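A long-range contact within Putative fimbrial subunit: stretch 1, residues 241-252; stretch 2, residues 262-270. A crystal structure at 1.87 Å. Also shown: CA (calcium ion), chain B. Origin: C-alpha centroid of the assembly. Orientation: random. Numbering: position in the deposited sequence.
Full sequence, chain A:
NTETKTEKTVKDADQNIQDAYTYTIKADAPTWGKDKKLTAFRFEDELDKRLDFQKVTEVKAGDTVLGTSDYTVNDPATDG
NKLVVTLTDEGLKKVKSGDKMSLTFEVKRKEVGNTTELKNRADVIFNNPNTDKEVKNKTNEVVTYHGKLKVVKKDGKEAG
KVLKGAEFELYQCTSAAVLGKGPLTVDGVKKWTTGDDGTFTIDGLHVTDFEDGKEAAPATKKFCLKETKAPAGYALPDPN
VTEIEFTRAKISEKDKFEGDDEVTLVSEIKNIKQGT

Stretch 1, residues 241-252: VTEIEFTRAKIS
Stretch 2 (262-270) EVTLVSEIK

Stretch 1 runs as strand 241-244, a turn, then a helix from Arg248. Stretch 2 is loop at Glu262 and Val263 and strand from Thr264 to Lys270. The two strands run nearly antiparallel, at 159°, with axes 9.4 Å apart at closest approach. No hydrogen bond joins the stretches; side-chain packing and a shared calcium ion do.

Val241 makes no contact. Thr242 (phi/psi -115/124, chi1 m) points toward stretch 2, its CA 7.9 Å from Ile269 CA. Its OG1 lies 3.9 Å from Ile269 CD1. Glu243 points away. Ile244 (-122/127, chi1 m, chi2 m) is buried and points toward stretch 2, with its CA 7.8 Å from Ser267 CA. Its CD1 reaches 3.4 Å from Ser267 OG; the small serine (chi1 t) leaves room for this approach. Ile244 CG2 packs 3.8 Å from Leu265 CD2.

Leu265 (-103/130, chi1 t, chi2 142°) has the largest covered area. Glu245 O lies 3.5 Å from its CD1. Phe246 (-92/66, chi1 t, chi2 69°) brings CE1 to 3.9 Å from Leu265 CB, obliquely. This apolar ring suits its buried site.

Thr247 (-102/157, chi1 p) caps the helix: its OG1 accepts from Lys250 N at 3.2 Å. Arg248 points away and Ala249 is out of reach. Lys250 (chi1 m, chi2 m) sets CB 3.9 Å from Leu265 CD1, while its NZ forms a salt bridge with Glu245 OE2 at 2.8 Å.

Ile251 (-67/-42, chi1 m, chi2 t) is buried; its CA is 4.7 Å from Leu265 CA. Its CG2 meets Val263 C at 3.4 Å. Calcium binds Ile251 O at 2.3 Å and Thr264 O at 2.2 Å, holding these two oxygens 3.3 Å apart. Water 1 binds calcium at 2.5 Å through its O and donates to Lys250 O at 2.6 Å. Ser252 CA makes a CA-H...O contact with Glu262 O at 3.5 Å.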

ATOM      1  N   VAL A 241      -3.810   0.506  26.263  1.00 18.18           N
ATOM      2  CA  VAL A 241      -3.533   1.048  24.926  1.00 17.80           C
ATOM      3  C   VAL A 241      -2.034   1.344  24.818  1.00 20.74           C
ATOM      4  O   VAL A 241      -1.464   2.032  25.665  1.00 19.77           O
ATOM      5  CB  VAL A 241      -4.393   2.283  24.523  1.00 20.55           C
ATOM      6  CG1 VAL A 241      -3.931   2.846  23.168  1.00 20.73           C
ATOM      7  CG2 VAL A 241      -5.891   1.943  24.467  1.00 20.06           C
ATOM      8  N   THR A 242      -1.402   0.782  23.806  1.00 17.03           N
ATOM      9  CA  THR A 242       0.024   0.946  23.517  1.00 16.72           C
ATOM     10  C   THR A 242       0.158   1.668  22.184  1.00 19.26           C
ATOM     11  O   THR A 242      -0.356   1.177  21.186  1.00 18.37           O
ATOM     12  CB  THR A 242       0.710  -0.440  23.437  1.00 22.98           C
ATOM     13  OG1 THR A 242       0.584  -1.120  24.679  1.00 24.36           O
ATOM     14  CG2 THR A 242       2.190  -0.359  23.021  1.00 29.03           C
ATOM     15  N   GLU A 243       0.868   2.798  22.148  1.00 16.02           N
ATOM     16  CA  GLU A 243       1.027   3.494  20.873  1.00 15.95           C
ATOM     17  C   GLU A 243       2.278   2.981  20.189  1.00 20.09           C
ATOM     18  O   GLU A 243       3.243   2.608  20.846  1.00 20.46           O
ATOM     19  CB  GLU A 243       1.045   5.036  21.047  1.00 18.00           C
ATOM     20  CG  GLU A 243       2.235   5.577  21.810  1.00 24.95           C
ATOM     21  CD  GLU A 243       2.254   7.089  21.917  1.00 42.97           C
ATOM     22  OE1 GLU A 243       1.166   7.698  21.862  1.00 27.71           O
ATOM     23  OE2 GLU A 243       3.347   7.660  22.133  1.00 36.12           O
ATOM     24  N   ILE A 244       2.248   2.949  18.874  1.00 17.44           N
ATOM     25  CA  ILE A 244       3.355   2.462  18.055  1.00 18.07           C
ATOM     26  C   ILE A 244       3.808   3.564  17.098  1.00 23.21           C
ATOM     27  O   ILE A 244       2.984   4.052  16.318  1.00 21.97           O
ATOM     28  CB  ILE A 244       2.874   1.203  17.264  1.00 20.75           C
ATOM     29  CG1 ILE A 244       2.370   0.067  18.191  1.00 21.63           C
ATOM     30  CG2 ILE A 244       3.926   0.699  16.278  1.00 22.15           C
ATOM     31  CD1 ILE A 244       3.403  -0.544  19.071  1.00 24.67           C
ATOM     32  N   GLU A 245       5.113   3.878  17.095  1.00 20.78           N
ATOM     33  CA  GLU A 245       5.733   4.827  16.138  1.00 21.44           C
ATOM     34  C   GLU A 245       6.147   3.989  14.932  1.00 20.18           C
ATOM     35  O   GLU A 245       7.240   3.409  14.909  1.00 19.79           O
ATOM     36  CB  GLU A 245       6.953   5.570  16.747  1.00 24.30           C
ATOM     37  CG  GLU A 245       6.682   6.294  18.056  1.00 47.08           C
ATOM     38  CD  GLU A 245       7.564   7.497  18.361  1.00 78.11           C
ATOM     39  OE1 GLU A 245       7.298   8.171  19.383  1.00 76.38           O
ATOM     40  OE2 GLU A 245       8.505   7.776  17.581  1.00 70.53           O
ATOM     41  N   PHE A 246       5.228   3.825  13.989  1.00 14.59           N
ATOM     42  CA  PHE A 246       5.403   2.910  12.860  1.00 13.17           C
ATOM     43  C   PHE A 246       6.008   3.595  11.624  1.00 14.52           C
ATOM     44  O   PHE A 246       5.423   3.648  10.552  1.00 13.96           O
ATOM     45  CB  PHE A 246       4.055   2.253  12.570  1.00 13.55           C
ATOM     46  CG  PHE A 246       4.159   0.908  11.909  1.00 13.15           C
ATOM     47  CD1 PHE A 246       4.652  -0.193  12.604  1.00 14.59           C
ATOM     48  CD2 PHE A 246       3.776   0.741  10.584  1.00 14.32           C
ATOM     49  CE1 PHE A 246       4.741  -1.448  11.986  1.00 15.78           C
ATOM     50  CE2 PHE A 246       3.884  -0.502   9.968  1.00 17.06           C
ATOM     51  CZ  PHE A 246       4.329  -1.590  10.680  1.00 15.93           C
ATOM     52  N   THR A 247       7.253   4.027  11.774  1.00 13.12           N
ATOM     53  CA  THR A 247       8.013   4.710  10.722  1.00 12.52           C
ATOM     54  C   THR A 247       9.004   3.761  10.057  1.00 13.97           C
ATOM     55  O   THR A 247       9.414   2.764  10.655  1.00 14.33           O
ATOM     56  CB  THR A 247       8.748   5.927  11.287  1.00 19.23           C
ATOM     57  OG1 THR A 247       9.782   5.457  12.163  1.00 16.83           O
ATOM     58  CG2 THR A 247       7.798   6.903  12.013  1.00 17.72           C
ATOM     59  N   ARG A 248       9.394   4.076   8.826  1.00 12.57           N
ATOM     60  CA  ARG A 248      10.419   3.310   8.107  1.00 12.22           C
ATOM     61  C   ARG A 248      11.676   3.067   8.968  1.00 17.21           C
ATOM     62  O   ARG A 248      12.172   1.933   9.039  1.00 15.56           O
ATOM     63  CB  ARG A 248      10.831   4.062   6.828  1.00 13.49           C
ATOM     64  CG  ARG A 248       9.758   4.049   5.725  1.00 17.70           C
ATOM     65  CD  ARG A 248      10.172   4.915   4.557  1.00 18.21           C
ATOM     66  NE  ARG A 248      10.324   6.324   4.917  1.00 23.20           N
ATOM     67  CZ  ARG A 248      10.938   7.222   4.153  1.00 31.61           C
ATOM     68  NH1 ARG A 248      11.435   6.870   2.972  1.00 20.57           N
ATOM     69  NH2 ARG A 248      11.071   8.469   4.567  1.00 23.58           N
ATOM     70  N   ALA A 249      12.198   4.133   9.609  1.00 16.43           N
ATOM     71  CA  ALA A 249      13.414   4.062  10.431  1.00 16.44           C
ATOM     72  C   ALA A 249      13.218   3.154  11.647  1.00 16.94           C
ATOM     73  O   ALA A 249      14.105   2.317  11.925  1.00 15.50           O
ATOM     74  CB  ALA A 249      13.841   5.449  10.871  1.00 17.46           C
ATOM     75  N   LYS A 250      12.062   3.257  12.333  1.00 11.90           N
ATOM     76  CA  LYS A 250      11.796   2.388  13.497  1.00 12.90           C
ATOM     77  C   LYS A 250      11.646   0.911  13.096  1.00 15.06           C
ATOM     78  O   LYS A 250      12.173   0.032  13.766  1.00 16.65           O
ATOM     79  CB  LYS A 250      10.550   2.832  14.285  1.00 16.54           C
ATOM     80  CG  LYS A 250      10.775   4.107  15.109  1.00 29.41           C
ATOM     81  CD  LYS A 250      11.456   3.842  16.460  1.00 38.63           C
ATOM     82  CE  LYS A 250      11.684   5.110  17.254  1.00 45.53           C
ATOM     83  NZ  LYS A 250      10.413   5.694  17.761  1.00 56.20           N
ATOM     84  N   ILE A 251      10.993   0.655  11.984  1.00 12.04           N
ATOM     85  CA  ILE A 251      10.770  -0.720  11.486  1.00 11.63           C
ATOM     86  C   ILE A 251      12.100  -1.351  11.077  1.00 13.87           C
ATOM     87  O   ILE A 251      12.352  -2.518  11.380  1.00 13.97           O
ATOM     88  CB  ILE A 251       9.781  -0.684  10.303  1.00 13.16           C
ATOM     89  CG1 ILE A 251       8.385  -0.223  10.760  1.00 12.98           C
ATOM     90  CG2 ILE A 251       9.736  -2.043   9.546  1.00 11.71           C
ATOM     91  CD1 ILE A 251       7.464   0.221   9.612  1.00 13.18           C
ATOM     92  N   SER A 252      12.948  -0.552  10.412  1.00 11.94           N
ATOM     93  CA  SER A 252      14.261  -0.965   9.883  1.00 11.85           C
ATOM     94  C   SER A 252      15.215  -1.451  10.985  1.00 16.85           C
ATOM     95  O   SER A 252      16.083  -2.269  10.688  1.00 17.51           O
ATOM     96  CB  SER A 252      14.936   0.206   9.172  1.00 14.19           C
ATOM     97  OG  SER A 252      16.150  -0.298   8.659  1.00 28.27           O
ATOM     98  N   GLU A 262      14.373  -6.258   9.556  1.00 12.73           N
ATOM     99  CA  GLU A 262      14.268  -4.912   9.015  1.00 13.09           C
ATOM    100  C   GLU A 262      12.873  -4.580   8.415  1.00 17.01           C
ATOM    101  O   GLU A 262      12.677  -3.442   8.016  1.00 15.35           O
ATOM    102  CB  GLU A 262      15.402  -4.662   7.982  1.00 15.03           C
ATOM    103  CG  GLU A 262      15.295  -5.463   6.693  1.00 26.43           C
ATOM    104  CD  GLU A 262      15.978  -6.822   6.687  1.00 54.58           C
ATOM    105  OE1 GLU A 262      16.042  -7.486   7.752  1.00 42.89           O
ATOM    106  OE2 GLU A 262      16.429  -7.236   5.594  1.00 54.72           O
ATOM    107  N   VAL A 263      11.911  -5.554   8.354  1.00 14.39           N
ATOM    108  CA  VAL A 263      10.571  -5.271   7.787  1.00 14.08           C
ATOM    109  C   VAL A 263       9.485  -5.383   8.887  1.00 16.68           C
ATOM    110  O   VAL A 263       8.285  -5.249   8.598  1.00 16.21           O
ATOM    111  CB  VAL A 263      10.212  -6.167   6.548  1.00 17.43           C
ATOM    112  CG1 VAL A 263      11.223  -5.998   5.422  1.00 16.75           C
ATOM    113  CG2 VAL A 263      10.076  -7.657   6.927  1.00 17.98           C
ATOM    114  N   THR A 264       9.910  -5.666  10.124  1.00 12.15           N
ATOM    115  CA  THR A 264       9.021  -5.892  11.269  1.00 12.50           C
ATOM    116  C   THR A 264       9.376  -5.002  12.445  1.00 16.60           C
ATOM    117  O   THR A 264      10.535  -4.896  12.833  1.00 16.13           O
ATOM    118  CB  THR A 264       9.098  -7.377  11.733  1.00 15.99           C
ATOM    119  OG1 THR A 264       9.002  -8.231  10.585  1.00 15.08           O
ATOM    120  CG2 THR A 264       8.002  -7.749  12.760  1.00 13.74           C
ATOM    121  N   LEU A 265       8.357  -4.428  13.041  1.00 13.91           N
ATOM    122  CA  LEU A 265       8.483  -3.707  14.284  1.00 14.22           C
ATOM    123  C   LEU A 265       7.951  -4.658  15.326  1.00 18.22           C
ATOM    124  O   LEU A 265       6.877  -5.213  15.126  1.00 16.95           O
ATOM    125  CB  LEU A 265       7.707  -2.403  14.254  1.00 14.34           C
ATOM    126  CG  LEU A 265       7.972  -1.458  15.432  1.00 20.48           C
ATOM    127  CD1 LEU A 265       7.991  -0.022  14.949  1.00 21.61           C
ATOM    128  CD2 LEU A 265       6.909  -1.602  16.496  1.00 22.68           C
ATOM    129  N   VAL A 266       8.699  -4.873  16.407  1.00 14.90           N
ATOM    130  CA  VAL A 266       8.302  -5.770  17.491  1.00 14.96           C
ATOM    131  C   VAL A 266       7.911  -4.918  18.693  1.00 19.55           C
ATOM    132  O   VAL A 266       8.686  -4.075  19.150  1.00 18.76           O
ATOM    133  CB  VAL A 266       9.398  -6.828  17.872  1.00 19.41           C
ATOM    134  CG1 VAL A 266       8.949  -7.704  19.041  1.00 19.97           C
ATOM    135  CG2 VAL A 266       9.791  -7.689  16.690  1.00 18.74           C
ATOM    136  N   SER A 267       6.706  -5.139  19.185  1.00 16.95           N
ATOM    137  CA  SER A 267       6.147  -4.455  20.350  1.00 18.35           C
ATOM    138  C   SER A 267       5.983  -5.452  21.499  1.00 20.70           C
ATOM    139  O   SER A 267       5.189  -6.375  21.350  1.00 17.93           O
ATOM    140  CB  SER A 267       4.784  -3.861  19.988  1.00 23.52           C
ATOM    141  OG  SER A 267       4.211  -3.181  21.096  1.00 34.24           O
ATOM    142  N   GLU A 268       6.712  -5.275  22.631  1.00 17.92           N
ATOM    143  CA  GLU A 268       6.578  -6.156  23.817  1.00 17.45           C
ATOM    144  C   GLU A 268       5.618  -5.533  24.765  1.00 20.26           C
ATOM    145  O   GLU A 268       5.792  -4.366  25.104  1.00 18.67           O
ATOM    146  CB  GLU A 268       7.912  -6.404  24.544  1.00 19.41           C
ATOM    147  CG  GLU A 268       8.895  -7.265  23.791  1.00 30.53           C
ATOM    148  CD  GLU A 268      10.018  -7.862  24.617  1.00 48.50           C
ATOM    149  OE1 GLU A 268      10.334  -7.320  25.701  1.00 39.71           O
ATOM    150  OE2 GLU A 268      10.600  -8.869  24.156  1.00 41.00           O
ATOM    151  N   ILE A 269       4.550  -6.260  25.131  1.00 17.38           N
ATOM    152  CA  ILE A 269       3.485  -5.725  25.987  1.00 17.82           C
ATOM    153  C   ILE A 269       3.421  -6.600  27.224  1.00 20.85           C
ATOM    154  O   ILE A 269       3.381  -7.832  27.107  1.00 18.05           O
ATOM    155  CB  ILE A 269       2.130  -5.626  25.216  1.00 21.76           C
ATOM    156  CG1 ILE A 269       2.282  -4.632  24.018  1.00 21.78           C
ATOM    157  CG2 ILE A 269       0.981  -5.182  26.165  1.00 22.90           C
ATOM    158  CD1 ILE A 269       1.221  -4.623  23.011  1.00 32.44           C
ATOM    159  N   LYS A 270       3.451  -5.961  28.406  1.00 18.53           N
ATOM    160  CA  LYS A 270       3.511  -6.695  29.672  1.00 19.52           C
ATOM    161  C   LYS A 270       2.125  -6.843  30.313  1.00 22.03           C
ATOM    162  O   LYS A 270       1.227  -6.037  30.079  1.00 20.24           O
ATOM    163  CB  LYS A 270       4.478  -6.016  30.672  1.00 23.35           C
ATOM    164  CG  LYS A 270       5.832  -5.574  30.125  1.00 39.30           C
ATOM    165  CD  LYS A 270       6.889  -6.665  30.182  1.00 56.80           C
ATOM    166  CE  LYS A 270       8.241  -6.121  29.778  1.00 73.58           C
ATOM    167  NZ  LYS A 270       9.203  -7.207  29.455  1.00 86.09           N
TER
HETATM  168 CA    CA B 501      12.663  -4.197  12.888  1.00 16.75          CA
HETATM  169  O   HOH W   1      11.996  -2.474  14.541  1.00 17.62           O